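Local coordinates for putative epoxide hydrolase protein (Klebsiella pneumoniae subsp. pneumoniae, PDB 5BOV), which has the alpha/beta hydrolase fold and is probably a hydrolase, perhaps of epoxides or monoacylglycerols, its natural substrate not being established, at residues A[120-124]-A[233-237]; A[85-89]-A[114-119]; A[101-107]-A[125-131]; A[80-84]-A[211-216]. One frame throughout, in Å; residues are numbered along the deposited sequence.

Interaction 1 of 4, residues A[120-124]-A[233-237]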
loop_
_atom_site.group_PDB
_atom_site.type_symbol
_atom_site.label_atom_id
_atom_site.label_comp_id
_atom_site.label_asym_id
_atom_site.label_seq_id
_atom_site.Cartn_x
_atom_site.Cartn_y
_atom_site.Cartn_z
ATOM N N ALA A 120 8.714 7.715 4.211
ATOM C CA ALA A 120 9.151 9.025 3.897
ATOM C C ALA A 120 9.184 9.951 5.096
ATOM O O ALA A 120 10.036 10.835 5.175
ATOM C CB ALA A 120 8.257 9.594 2.781
ATOM N N ALA A 121 8.225 9.815 6.003
ATOM C CA ALA A 121 8.189 10.682 7.172
ATOM C C ALA A 121 9.248 10.323 8.215
ATOM O O ALA A 121 9.861 11.224 8.876
ATOM C CB ALA A 121 6.786 10.605 7.770
ATOM N N LEU A 122 9.461 9.049 8.439
ATOM C CA LEU A 122 10.379 8.633 9.520
ATOM C C LEU A 122 11.795 8.408 9.073
ATOM O O LEU A 122 12.735 8.627 9.884
ATOM C CB LEU A 122 9.884 7.367 10.217
ATOM C CG LEU A 122 8.474 7.431 10.835
ATOM C CD1 LEU A 122 8.182 6.144 11.566
ATOM C CD2 LEU A 122 8.274 8.606 11.758
ATOM N N TRP A 123 11.980 7.977 7.831
ATOM C CA TRP A 123 13.314 7.807 7.253
ATOM C C TRP A 123 13.424 8.545 5.915
ATOM O O TRP A 123 13.671 7.911 4.866
ATOM C CB TRP A 123 13.611 6.323 7.089
ATOM C CG TRP A 123 13.456 5.592 8.326
ATOM C CD1 TRP A 123 14.354 5.563 9.376
ATOM C CD2 TRP A 123 12.341 4.750 8.734
ATOM N NE1 TRP A 123 13.839 4.798 10.399
ATOM C CE2 TRP A 123 12.660 4.206 10.005
ATOM C CE3 TRP A 123 11.139 4.397 8.151
ATOM C CZ2 TRP A 123 11.777 3.334 10.707
ATOM C CZ3 TRP A 123 10.254 3.591 8.843
ATOM C CH2 TRP A 123 10.555 3.051 10.100
ATOM N N PRO A 124 13.307 9.874 5.918
ATOM C CA PRO A 124 13.316 10.606 4.662
ATOM C C PRO A 124 14.587 10.396 3.789
ATOM O O PRO A 124 14.511 10.475 2.553
ATOM C CB PRO A 124 13.195 12.054 5.076
ATOM C CG PRO A 124 13.639 12.082 6.515
ATOM C CD PRO A 124 13.139 10.798 7.060
ATOM N N TYR A 233 7.751 4.290 16.907
ATOM C CA TYR A 233 7.328 4.796 15.613
ATOM C C TYR A 233 5.918 5.321 15.682
ATOM O O TYR A 233 5.643 6.356 15.101
ATOM C CB TYR A 233 7.376 3.671 14.597
ATOM C CG TYR A 233 8.736 3.011 14.442
ATOM C CD1 TYR A 233 9.910 3.719 14.532
ATOM C CD2 TYR A 233 8.795 1.661 14.062
ATOM C CE1 TYR A 233 11.185 3.076 14.333
ATOM C CE2 TYR A 233 10.040 1.034 13.841
ATOM C CZ TYR A 233 11.195 1.731 13.980
ATOM O OH TYR A 233 12.406 1.104 13.725
ATOM N N GLU A 234 4.994 4.603 16.333
ATOM C CA GLU A 234 3.612 5.020 16.359
ATOM C C GLU A 234 3.474 6.314 17.133
ATOM O O GLU A 234 2.626 7.175 16.793
ATOM C CB GLU A 234 2.669 3.985 16.915
ATOM C CG GLU A 234 2.650 2.691 16.149
ATOM C CD GLU A 234 2.102 2.789 14.685
ATOM O OE1 GLU A 234 1.555 3.854 14.301
ATOM O OE2 GLU A 234 2.283 1.774 13.953
ATOM N N GLN A 235 4.286 6.482 18.162
ATOM C CA GLN A 235 4.245 7.762 18.869
ATOM C C GLN A 235 4.663 8.944 17.974
ATOM O O GLN A 235 3.984 10.005 18.001
ATOM C CB GLN A 235 5.131 7.710 20.125
ATOM C CG GLN A 235 5.197 9.078 20.856
ATOM C CD GLN A 235 5.952 8.928 22.163
ATOM O OE1 GLN A 235 6.586 7.893 22.436
ATOM N NE2 GLN A 235 5.869 9.926 22.993
ATOM N N ARG A 236 5.706 8.768 17.151
ATOM C CA ARG A 236 6.141 9.787 16.240
ATOM C C ARG A 236 5.010 10.048 15.181
ATOM O O ARG A 236 4.733 11.197 14.840
ATOM C CB ARG A 236 7.442 9.404 15.530
ATOM C CG ARG A 236 8.609 9.500 16.472
ATOM C CD ARG A 236 9.833 8.766 15.938
ATOM N NE ARG A 236 10.425 9.385 14.746
ATOM C CZ ARG A 236 11.383 8.808 13.988
ATOM N NH1 ARG A 236 11.880 7.581 14.306
ATOM N NH2 ARG A 236 11.868 9.428 12.899
ATOM N N LEU A 237 4.356 8.973 14.740
ATOM C CA LEU A 237 3.355 9.096 13.671
ATOM C C LEU A 237 2.101 9.756 14.185
ATOM O O LEU A 237 1.409 10.436 13.445
ATOM C CB LEU A 237 3.060 7.724 13.072
ATOM C CG LEU A 237 4.232 7.110 12.301
ATOM C CD1 LEU A 237 3.885 5.670 11.953
ATOM C CD2 LEU A 237 4.533 7.925 11.008
HETATM O O HOH W 1 10.950 11.925 11.452
#
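Trp123 turns the edge of its six-membered ring toward the face of Tyr233 in a T-shaped stack, the two planes at 78° and the ring centroids 5.2 Å apart. The touching corner of the indole is CZ2, which lies 3.7 Å from CE1 of Tyr233, while CH2 sits over the centre of the phenol ring. Trp123 is the first residue to leave helical geometry after helix 111-122, and its CG stands anti to the carbonyl carbon (chi1 -55°), a setting that brings the far end of the indole nearer to helix 231-238 than its root.

Leu122 divides its two methyls, while its CB lies over one face of the indole. CD1 meets CB of Tyr233 at 4.0 Å. CD2 packs against CD2 of Leu237 at 3.9 Å, and it also lies over one face of the Arg236 guanidinium. The arginine chain bends at chi3 (68°), which brings the flat group back over the leucine. From there NH2 makes a weak hydrogen bond of 3.2 Å to the backbone O of Leu122, and donates to a water 3.0 Å away that in turn bonds to O of Ala121. One nitrogen thus reaches two carbonyls, one directly but weakly and one through the water. The arrangement joins the helix that follows strand 104-108 in the alpha/beta hydrolase fold to helix 231-238, an apolar and aromatic helix-end contact with a polar rim.

Interaction 2 of 4, residues A[85-89]-A[114-119]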
loop_
_atom_site.group_PDB
_atom_site.type_symbol
_atom_site.label_atom_id
_atom_site.label_comp_id
_atom_site.label_asym_id
_atom_site.label_seq_id
_atom_site.Cartn_x
_atom_site.Cartn_y
_atom_site.Cartn_z
ATOM N N PRO A 85 0.417 0.060 11.295
ATOM C CA PRO A 85 1.027 0.724 10.144
ATOM C C PRO A 85 2.537 0.714 10.136
ATOM O O PRO A 85 3.168 0.465 9.064
ATOM C CB PRO A 85 0.470 2.161 10.208
ATOM C CG PRO A 85 -0.859 2.019 10.919
ATOM C CD PRO A 85 -0.583 0.939 11.933
ATOM N N SER A 86 3.195 0.988 11.270
ATOM C CA SER A 86 4.617 1.097 11.233
ATOM C C SER A 86 5.327 -0.248 11.011
ATOM O O SER A 86 6.498 -0.282 10.607
ATOM C CB SER A 86 5.185 1.805 12.467
ATOM O OG SER A 86 4.853 1.057 13.655
ATOM N N ALA A 87 4.633 -1.360 11.258
ATOM C CA ALA A 87 5.215 -2.688 11.034
ATOM C C ALA A 87 5.490 -2.883 9.546
ATOM O O ALA A 87 6.558 -3.378 9.167
ATOM C CB ALA A 87 4.329 -3.783 11.608
HETATM N N MSE A 88 4.569 -2.448 8.685
HETATM C CA MSE A 88 4.760 -2.564 7.268
HETATM C C MSE A 88 5.836 -1.632 6.777
HETATM O O MSE A 88 6.606 -2.013 5.888
HETATM C CB MSE A 88 3.452 -2.319 6.510
HETATM C CG MSE A 88 2.419 -3.364 6.974
HETATM SE SE MSE A 88 0.785 -3.130 5.935
HETATM C CE MSE A 88 -0.439 -4.008 7.226
ATOM N N ALA A 89 5.909 -0.409 7.317
ATOM C CA ALA A 89 6.989 0.496 6.975
ATOM C C ALA A 89 8.352 -0.108 7.344
ATOM O O ALA A 89 9.302 -0.099 6.531
ATOM C CB ALA A 89 6.780 1.837 7.652
ATOM N N ARG A 114 0.011 4.449 2.603
ATOM C CA ARG A 114 0.293 4.659 4.019
ATOM C C ARG A 114 1.689 4.222 4.394
ATOM O O ARG A 114 2.443 4.959 5.026
ATOM C CB ARG A 114 -0.706 3.917 4.837
ATOM C CG ARG A 114 -0.577 4.105 6.305
ATOM C CD ARG A 114 -1.534 3.178 7.062
ATOM N NE ARG A 114 -1.085 1.809 6.941
ATOM C CZ ARG A 114 -1.819 0.727 7.128
ATOM N NH1 ARG A 114 -3.108 0.804 7.405
ATOM N NH2 ARG A 114 -1.223 -0.477 7.070
ATOM N N THR A 115 2.106 3.062 3.870
ATOM C CA THR A 115 3.379 2.521 4.181
ATOM C C THR A 115 4.517 3.413 3.581
ATOM O O THR A 115 5.456 3.765 4.287
ATOM C CB THR A 115 3.519 1.074 3.619
ATOM O OG1 THR A 115 2.524 0.227 4.234
ATOM C CG2 THR A 115 4.830 0.525 3.887
ATOM N N ALA A 116 4.362 3.820 2.325
ATOM C CA ALA A 116 5.355 4.707 1.723
ATOM C C ALA A 116 5.413 6.068 2.418
ATOM O O ALA A 116 6.500 6.605 2.604
ATOM C CB ALA A 116 5.003 4.936 0.243
ATOM N N ASP A 117 4.246 6.605 2.814
ATOM C CA ASP A 117 4.135 7.817 3.540
ATOM C C ASP A 117 5.003 7.706 4.855
ATOM O O ASP A 117 5.737 8.649 5.195
ATOM C CB ASP A 117 2.741 8.177 3.932
ATOM C CG ASP A 117 1.849 8.564 2.768
ATOM O OD1 ASP A 117 2.326 8.690 1.615
ATOM O OD2 ASP A 117 0.640 8.601 3.043
ATOM N N ILE A 118 4.822 6.608 5.587
ATOM C CA ILE A 118 5.532 6.410 6.820
ATOM C C ILE A 118 7.048 6.331 6.572
ATOM O O ILE A 118 7.816 6.959 7.352
ATOM C CB ILE A 118 5.024 5.171 7.575
ATOM C CG1 ILE A 118 3.626 5.413 8.043
ATOM C CG2 ILE A 118 5.954 4.830 8.795
ATOM C CD1 ILE A 118 2.901 4.152 8.504
ATOM N N VAL A 119 7.489 5.586 5.573
ATOM C CA VAL A 119 8.911 5.523 5.287
ATOM C C VAL A 119 9.448 6.917 5.006
ATOM O O VAL A 119 10.506 7.316 5.528
ATOM C CB VAL A 119 9.263 4.558 4.155
ATOM C CG1 VAL A 119 10.716 4.490 3.943
ATOM C CG2 VAL A 119 8.767 3.190 4.536
HETATM O O HOH W 2 1.613 0.938 6.780
#
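Ala89 and Ile118 meet at the crossing of two helices of the alpha/beta hydrolase fold, 85-98 and 111-122, whose axes in these segments approach to 8.5 Å at a signed angle of -74°. CB of Ala89 presses on CG2 of Ile118 at 3.3 Å, tighter than usual carbon contact, and Val119 brings its own CG2 to CB of Ala89. The ends of Ile118 are shared out: CG2 serves the alanine, whereas CD1 runs on to CB of Pro85 at 3.6 Å.

The proline ring lies over one face of the Arg114 guanidinium, offset toward its rim. The chain of Arg114 leaves CB with CG anti to the backbone N (chi1 -177°), and the bend at chi3 turns the flat group so that its edge faces SE of Met88, a selenomethionine, which comes within 3.5 Å of NH2. NH1 is hydrogen-bonded to Asn216 on helix 209-220.

Thr115 meets Met88 at about a right angle, placing OG1 beside CB, and the same hydroxyl is bonded to the carbonyl of Trp111 one turn earlier. A water bridges the helices: it accepts from NE of Arg114 and donates to O of Pro85 and OG1 of Thr115, all three at 2.8 Å.

Interaction 3 of 4, residues A[101-107]-A[125-131]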
loop_
_atom_site.group_PDB
_atom_site.type_symbol
_atom_site.label_atom_id
_atom_site.label_comp_id
_atom_site.label_asym_id
_atom_site.label_seq_id
_atom_site.Cartn_x
_atom_site.Cartn_y
_atom_site.Cartn_z
ATOM N N ILE A 101 19.868 -1.204 -0.945
ATOM C CA ILE A 101 19.295 -0.050 -1.625
ATOM C C ILE A 101 19.318 1.061 -0.579
ATOM O O ILE A 101 18.519 1.021 0.364
ATOM C CB ILE A 101 17.876 -0.332 -2.158
ATOM C CG1 ILE A 101 17.912 -1.342 -3.338
ATOM C CG2 ILE A 101 17.244 0.973 -2.669
ATOM C CD1 ILE A 101 16.514 -1.791 -3.788
ATOM N N ARG A 102 20.166 2.063 -0.787
ATOM C CA ARG A 102 20.258 3.193 0.146
ATOM C C ARG A 102 19.077 4.155 0.043
ATOM O O ARG A 102 18.608 4.625 1.047
ATOM C CB ARG A 102 21.466 3.969 -0.263
ATOM C CG ARG A 102 21.789 5.144 0.623
ATOM C CD ARG A 102 22.930 5.996 0.021
ATOM N NE ARG A 102 22.495 6.812 -1.144
ATOM C CZ ARG A 102 21.763 7.940 -1.094
ATOM N NH1 ARG A 102 21.339 8.465 0.042
ATOM N NH2 ARG A 102 21.437 8.563 -2.221
ATOM N N GLN A 103 18.611 4.391 -1.171
ATOM C CA GLN A 103 17.515 5.325 -1.394
ATOM C C GLN A 103 16.697 4.898 -2.608
ATOM O O GLN A 103 17.252 4.345 -3.553
ATOM C CB GLN A 103 18.129 6.710 -1.583
ATOM C CG GLN A 103 17.098 7.828 -1.645
ATOM C CD GLN A 103 17.643 9.192 -2.153
ATOM O OE1 GLN A 103 18.176 9.284 -3.263
ATOM N NE2 GLN A 103 17.616 10.195 -1.286
ATOM N N ALA A 104 15.353 5.048 -2.555
ATOM C CA ALA A 104 14.529 4.689 -3.689
ATOM C C ALA A 104 13.408 5.712 -3.852
ATOM O O ALA A 104 13.003 6.377 -2.885
ATOM C CB ALA A 104 13.915 3.344 -3.498
ATOM N N ASP A 105 12.839 5.767 -5.064
ATOM C CA ASP A 105 11.536 6.369 -5.265
ATOM C C ASP A 105 10.485 5.383 -4.733
ATOM O O ASP A 105 10.644 4.203 -4.942
ATOM C CB ASP A 105 11.327 6.602 -6.731
ATOM C CG ASP A 105 12.215 7.630 -7.295
ATOM O OD1 ASP A 105 12.458 8.675 -6.679
ATOM O OD2 ASP A 105 12.706 7.411 -8.499
ATOM N N LEU A 106 9.507 5.872 -3.973
ATOM C CA LEU A 106 8.429 5.020 -3.461
ATOM C C LEU A 106 7.120 5.455 -4.044
ATOM O O LEU A 106 6.839 6.656 -4.189
ATOM C CB LEU A 106 8.328 5.110 -1.950
ATOM C CG LEU A 106 9.510 4.673 -1.134
ATOM C CD1 LEU A 106 9.091 4.712 0.337
ATOM C CD2 LEU A 106 10.080 3.390 -1.514
ATOM N N ALA A 107 6.244 4.485 -4.288
ATOM C CA ALA A 107 4.888 4.789 -4.769
ATOM C C ALA A 107 3.930 3.766 -4.196
ATOM O O ALA A 107 4.297 2.597 -4.031
ATOM C CB ALA A 107 4.812 4.746 -6.265
ATOM N N GLN A 125 15.739 10.137 4.428
ATOM C CA GLN A 125 16.971 9.937 3.652
ATOM C C GLN A 125 16.864 8.714 2.727
ATOM O O GLN A 125 17.624 8.609 1.756
ATOM C CB GLN A 125 18.222 9.757 4.549
ATOM C CG GLN A 125 18.562 10.995 5.272
ATOM C CD GLN A 125 19.777 10.831 6.241
ATOM O OE1 GLN A 125 20.724 10.042 6.010
ATOM N NE2 GLN A 125 19.737 11.586 7.303
ATOM N N ARG A 126 15.952 7.796 3.029
ATOM C CA ARG A 126 15.788 6.579 2.226
ATOM C C ARG A 126 14.838 6.795 1.055
ATOM O O ARG A 126 14.655 5.906 0.213
ATOM C CB ARG A 126 15.213 5.450 3.054
ATOM C CG ARG A 126 15.981 5.044 4.333
ATOM C CD ARG A 126 17.432 4.765 4.143
ATOM N NE ARG A 126 17.745 3.550 3.413
ATOM C CZ ARG A 126 17.872 2.331 3.939
ATOM N NH1 ARG A 126 17.634 2.067 5.212
ATOM N NH2 ARG A 126 18.172 1.321 3.108
ATOM N N VAL A 127 14.147 7.935 1.023
ATOM C CA VAL A 127 13.080 8.168 0.027
ATOM C C VAL A 127 13.434 9.336 -0.884
ATOM O O VAL A 127 13.451 10.520 -0.493
ATOM C CB VAL A 127 11.699 8.385 0.667
ATOM C CG1 VAL A 127 10.635 8.496 -0.441
ATOM C CG2 VAL A 127 11.374 7.243 1.605
ATOM N N LYS A 128 13.792 9.040 -2.126
ATOM C CA LYS A 128 14.125 10.097 -3.076
ATOM C C LYS A 128 12.910 10.969 -3.441
ATOM O O LYS A 128 13.022 12.197 -3.514
ATOM C CB LYS A 128 14.801 9.467 -4.324
ATOM C CG LYS A 128 15.204 10.430 -5.368
ATOM C CD LYS A 128 15.912 9.685 -6.534
ATOM C CE LYS A 128 16.446 10.709 -7.488
ATOM N NZ LYS A 128 15.392 11.326 -8.312
ATOM N N SER A 129 11.796 10.324 -3.794
ATOM C CA SER A 129 10.555 11.013 -4.072
ATOM C C SER A 129 9.444 9.998 -3.819
ATOM O O SER A 129 9.714 8.804 -3.665
ATOM C CB SER A 129 10.492 11.500 -5.481
ATOM O OG SER A 129 10.444 10.407 -6.439
ATOM N N LEU A 130 8.244 10.513 -3.731
ATOM C CA LEU A 130 7.052 9.773 -3.343
ATOM C C LEU A 130 5.852 10.043 -4.224
ATOM O O LEU A 130 5.593 11.188 -4.598
ATOM C CB LEU A 130 6.696 10.231 -1.911
ATOM C CG LEU A 130 5.445 9.691 -1.281
ATOM C CD1 LEU A 130 5.507 8.162 -1.122
ATOM C CD2 LEU A 130 5.149 10.393 0.060
ATOM N N VAL A 131 5.176 8.963 -4.678
ATOM C CA VAL A 131 3.882 9.058 -5.285
ATOM C C VAL A 131 2.904 8.436 -4.297
ATOM O O VAL A 131 2.993 7.265 -3.988
ATOM C CB VAL A 131 3.789 8.381 -6.661
ATOM C CG1 VAL A 131 2.385 8.427 -7.184
ATOM C CG2 VAL A 131 4.711 9.099 -7.627
#
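Leu106 and Val127 form the apolar centre, their side chains meeting at about a right angle with CD1 of the leucine 3.6 Å from CG2 of the valine. Leu130 shares this face of the sheet, which helix 111-122 covers through Val119 and Ala116. On the other face CB of Ala107 lies 3.8 Å from CB of Val131, against helix 291-303.

Between these side chains runs a parallel ladder, and the two strands with helix 111-122 make a right-handed beta-alpha-beta crossover, a core unit of the alpha/beta hydrolase fold. Leu106 N bonds to O of Ser129, and O of Leu106 accepts from N of Val131, both donors lying in the carbonyl planes. Closer to the strand starts, a beta bulge shifts the register by one: N of Lys128 reaches O of Ala104 from 52° above its carbonyl plane.

At the bulge OG of Ser129 donates to OD1 of Asp105 over 2.7 Å, arriving from above the carboxylate plane. Lys128 lays CB alongside that oxygen and sends NZ to Asp302. Outermost, Arg126 bends at chi2 and chi3 (-52° and -70°), which folds its guanidinium back edge-on to two carbonyls: NE donates to O of Arg102 at 2.7 Å and NH2 to O of Ile101 at 2.8 Å, while NH1 pairs with Asp97.

Interaction 4 of 4, residues A[80-84]-A[211-216]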
loop_
_atom_site.group_PDB
_atom_site.type_symbol
_atom_site.label_atom_id
_atom_site.label_comp_id
_atom_site.label_asym_id
_atom_site.label_seq_id
_atom_site.Cartn_x
_atom_site.Cartn_y
_atom_site.Cartn_z
ATOM N N PRO A 80 3.774 -12.234 16.030
ATOM C CA PRO A 80 2.432 -11.791 15.889
ATOM C C PRO A 80 2.132 -11.378 14.433
ATOM O O PRO A 80 2.932 -10.724 13.782
ATOM C CB PRO A 80 2.359 -10.552 16.812
ATOM C CG PRO A 80 3.332 -10.824 17.904
ATOM C CD PRO A 80 4.464 -11.547 17.137
ATOM N N ARG A 81 0.969 -11.816 13.973
ATOM C CA ARG A 81 0.460 -11.446 12.621
ATOM C C ARG A 81 -0.162 -10.030 12.734
ATOM O O ARG A 81 -1.367 -9.824 12.820
ATOM C CB ARG A 81 -0.505 -12.464 12.074
ATOM C CG ARG A 81 0.185 -13.586 11.301
ATOM C CD ARG A 81 1.268 -14.298 12.095
ATOM N NE ARG A 81 1.726 -15.416 11.305
ATOM C CZ ARG A 81 2.859 -16.068 11.488
ATOM N NH1 ARG A 81 3.668 -15.742 12.458
ATOM N NH2 ARG A 81 3.182 -17.126 10.686
ATOM N N ASN A 82 0.741 -9.057 12.810
ATOM C CA ASN A 82 0.417 -7.683 13.204
ATOM C C ASN A 82 0.302 -6.803 11.968
ATOM O O ASN A 82 1.280 -6.660 11.207
ATOM C CB ASN A 82 1.520 -7.214 14.156
ATOM C CG ASN A 82 1.365 -5.759 14.616
ATOM O OD1 ASN A 82 0.344 -5.108 14.408
ATOM N ND2 ASN A 82 2.402 -5.269 15.234
ATOM N N GLY A 83 -0.894 -6.192 11.806
ATOM C CA GLY A 83 -1.142 -5.216 10.736
ATOM C C GLY A 83 -1.047 -3.744 11.103
ATOM O O GLY A 83 -1.476 -2.873 10.318
ATOM N N GLN A 84 -0.336 -3.395 12.176
ATOM C CA GLN A 84 -0.257 -1.956 12.502
ATOM C C GLN A 84 0.634 -1.218 11.488
ATOM O O GLN A 84 1.538 -1.838 10.859
ATOM C CB GLN A 84 0.327 -1.745 13.897
ATOM C CG GLN A 84 1.797 -1.974 14.076
ATOM C CD GLN A 84 2.214 -1.776 15.520
ATOM O OE1 GLN A 84 2.417 -2.750 16.291
ATOM N NE2 GLN A 84 2.361 -0.504 15.915
ATOM N N ALA A 211 -5.567 -12.799 9.157
ATOM C CA ALA A 211 -5.100 -12.276 10.413
ATOM C C ALA A 211 -4.570 -10.847 10.226
ATOM O O ALA A 211 -4.823 -9.957 11.047
ATOM C CB ALA A 211 -4.041 -13.165 11.020
ATOM N N ILE A 212 -3.801 -10.615 9.157
ATOM C CA ILE A 212 -3.210 -9.287 8.902
ATOM C C ILE A 212 -4.312 -8.275 8.612
ATOM O O ILE A 212 -4.252 -7.111 9.101
ATOM C CB ILE A 212 -2.174 -9.332 7.764
ATOM C CG1 ILE A 212 -0.982 -10.179 8.181
ATOM C CG2 ILE A 212 -1.708 -7.927 7.372
ATOM C CD1 ILE A 212 -0.204 -9.684 9.372
ATOM N N THR A 213 -5.300 -8.667 7.809
ATOM C CA THR A 213 -6.395 -7.790 7.482
ATOM C C THR A 213 -7.131 -7.363 8.768
ATOM O O THR A 213 -7.388 -6.156 9.010
ATOM C CB THR A 213 -7.369 -8.474 6.554
ATOM O OG1 THR A 213 -6.718 -8.739 5.299
ATOM C CG2 THR A 213 -8.607 -7.612 6.250
ATOM N N ILE A 214 -7.525 -8.340 9.571
ATOM C CA ILE A 214 -8.323 -8.029 10.786
ATOM C C ILE A 214 -7.495 -7.168 11.748
ATOM O O ILE A 214 -8.010 -6.200 12.352
ATOM C CB ILE A 214 -8.762 -9.341 11.460
ATOM C CG1 ILE A 214 -9.682 -10.135 10.556
ATOM C CG2 ILE A 214 -9.403 -9.118 12.823
ATOM C CD1 ILE A 214 -10.837 -9.446 9.951
ATOM N N SER A 215 -6.227 -7.532 11.907
ATOM C CA SER A 215 -5.325 -6.761 12.736
ATOM C C SER A 215 -5.207 -5.304 12.235
ATOM O O SER A 215 -5.241 -4.351 13.033
ATOM C CB SER A 215 -3.942 -7.383 12.826
ATOM O OG SER A 215 -3.029 -6.564 13.559
ATOM N N ASN A 216 -4.965 -5.121 10.943
ATOM C CA ASN A 216 -4.883 -3.772 10.367
ATOM C C ASN A 216 -6.074 -2.896 10.771
ATOM O O ASN A 216 -5.867 -1.766 11.247
ATOM C CB ASN A 216 -4.742 -3.845 8.834
ATOM C CG ASN A 216 -4.722 -2.485 8.193
ATOM O OD1 ASN A 216 -3.664 -1.901 7.969
ATOM N ND2 ASN A 216 -5.900 -1.969 7.852
HETATM O O HOH W 3 -3.381 -0.545 10.906
#
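Gly83 and Ser215 provide the central bond: the backbone N of the glycine donates to OG of the serine over 2.8 Å, nearly straight at 172°. It ties the loop entering helix 85-98 to helix 209-220, one of the helices inserted between strands 127-133 and 247-252, where alpha/beta hydrolases commonly carry their cap (lid), and probably part of such a cap here. The serine points its hydroxyl there with OG anti to the backbone N (chi1 175°), and this oxygen is also hydrogen-bonded to Glu224.

The glycine lies very close to the helix, its CA 4.0 Å from CA of Asn216. Nearby, CD1 of Ile212 rests on the peptide between Arg81 and Asn82, 3.4 Å from C of Arg81. CB of Arg81 meets CB of Ala211, after which the arginine chain leads away, NE to a salt bridge with Asp208 and NH1 to O of Thr79. A water lies within bonding distance of O of Gly83 and O of Asn216, though it may not donate to both at once.

Behind this first shell, Asn82 shapes the loop. Its OD1 accepts from N of Gln84 in an Asx turn just before helix 85-98, the donor lying above the amide plane. The other end of the amide is held as well: ND2 of Asn82 donates along a lone pair of OE1 of Gln84 at 2.7 Å.

The four contacts illustrate how chemistry follows position in one fold. Interactions 2, 3 and 4 are largely buried, whereas interaction 1 is only partly so and reaches solvent at its arginine. Interactions 1 and 2 share helix 111-122, and their centres lie 8 Å apart; Glu234 links them by a probable hydrogen bond to Ser86, and another to Gln84 ties in interaction 4. The same helix also meets interaction 3, through Ala116 on Leu130 and Val119 on Val127. Interaction 3 combines a backbone ladder with side-chain bonds at its polar end, interaction 2 close apolar packing beside a water-bridged polar end, and interaction 4 a loop bonded to a helix. Interactions 3 and 4 do not touch.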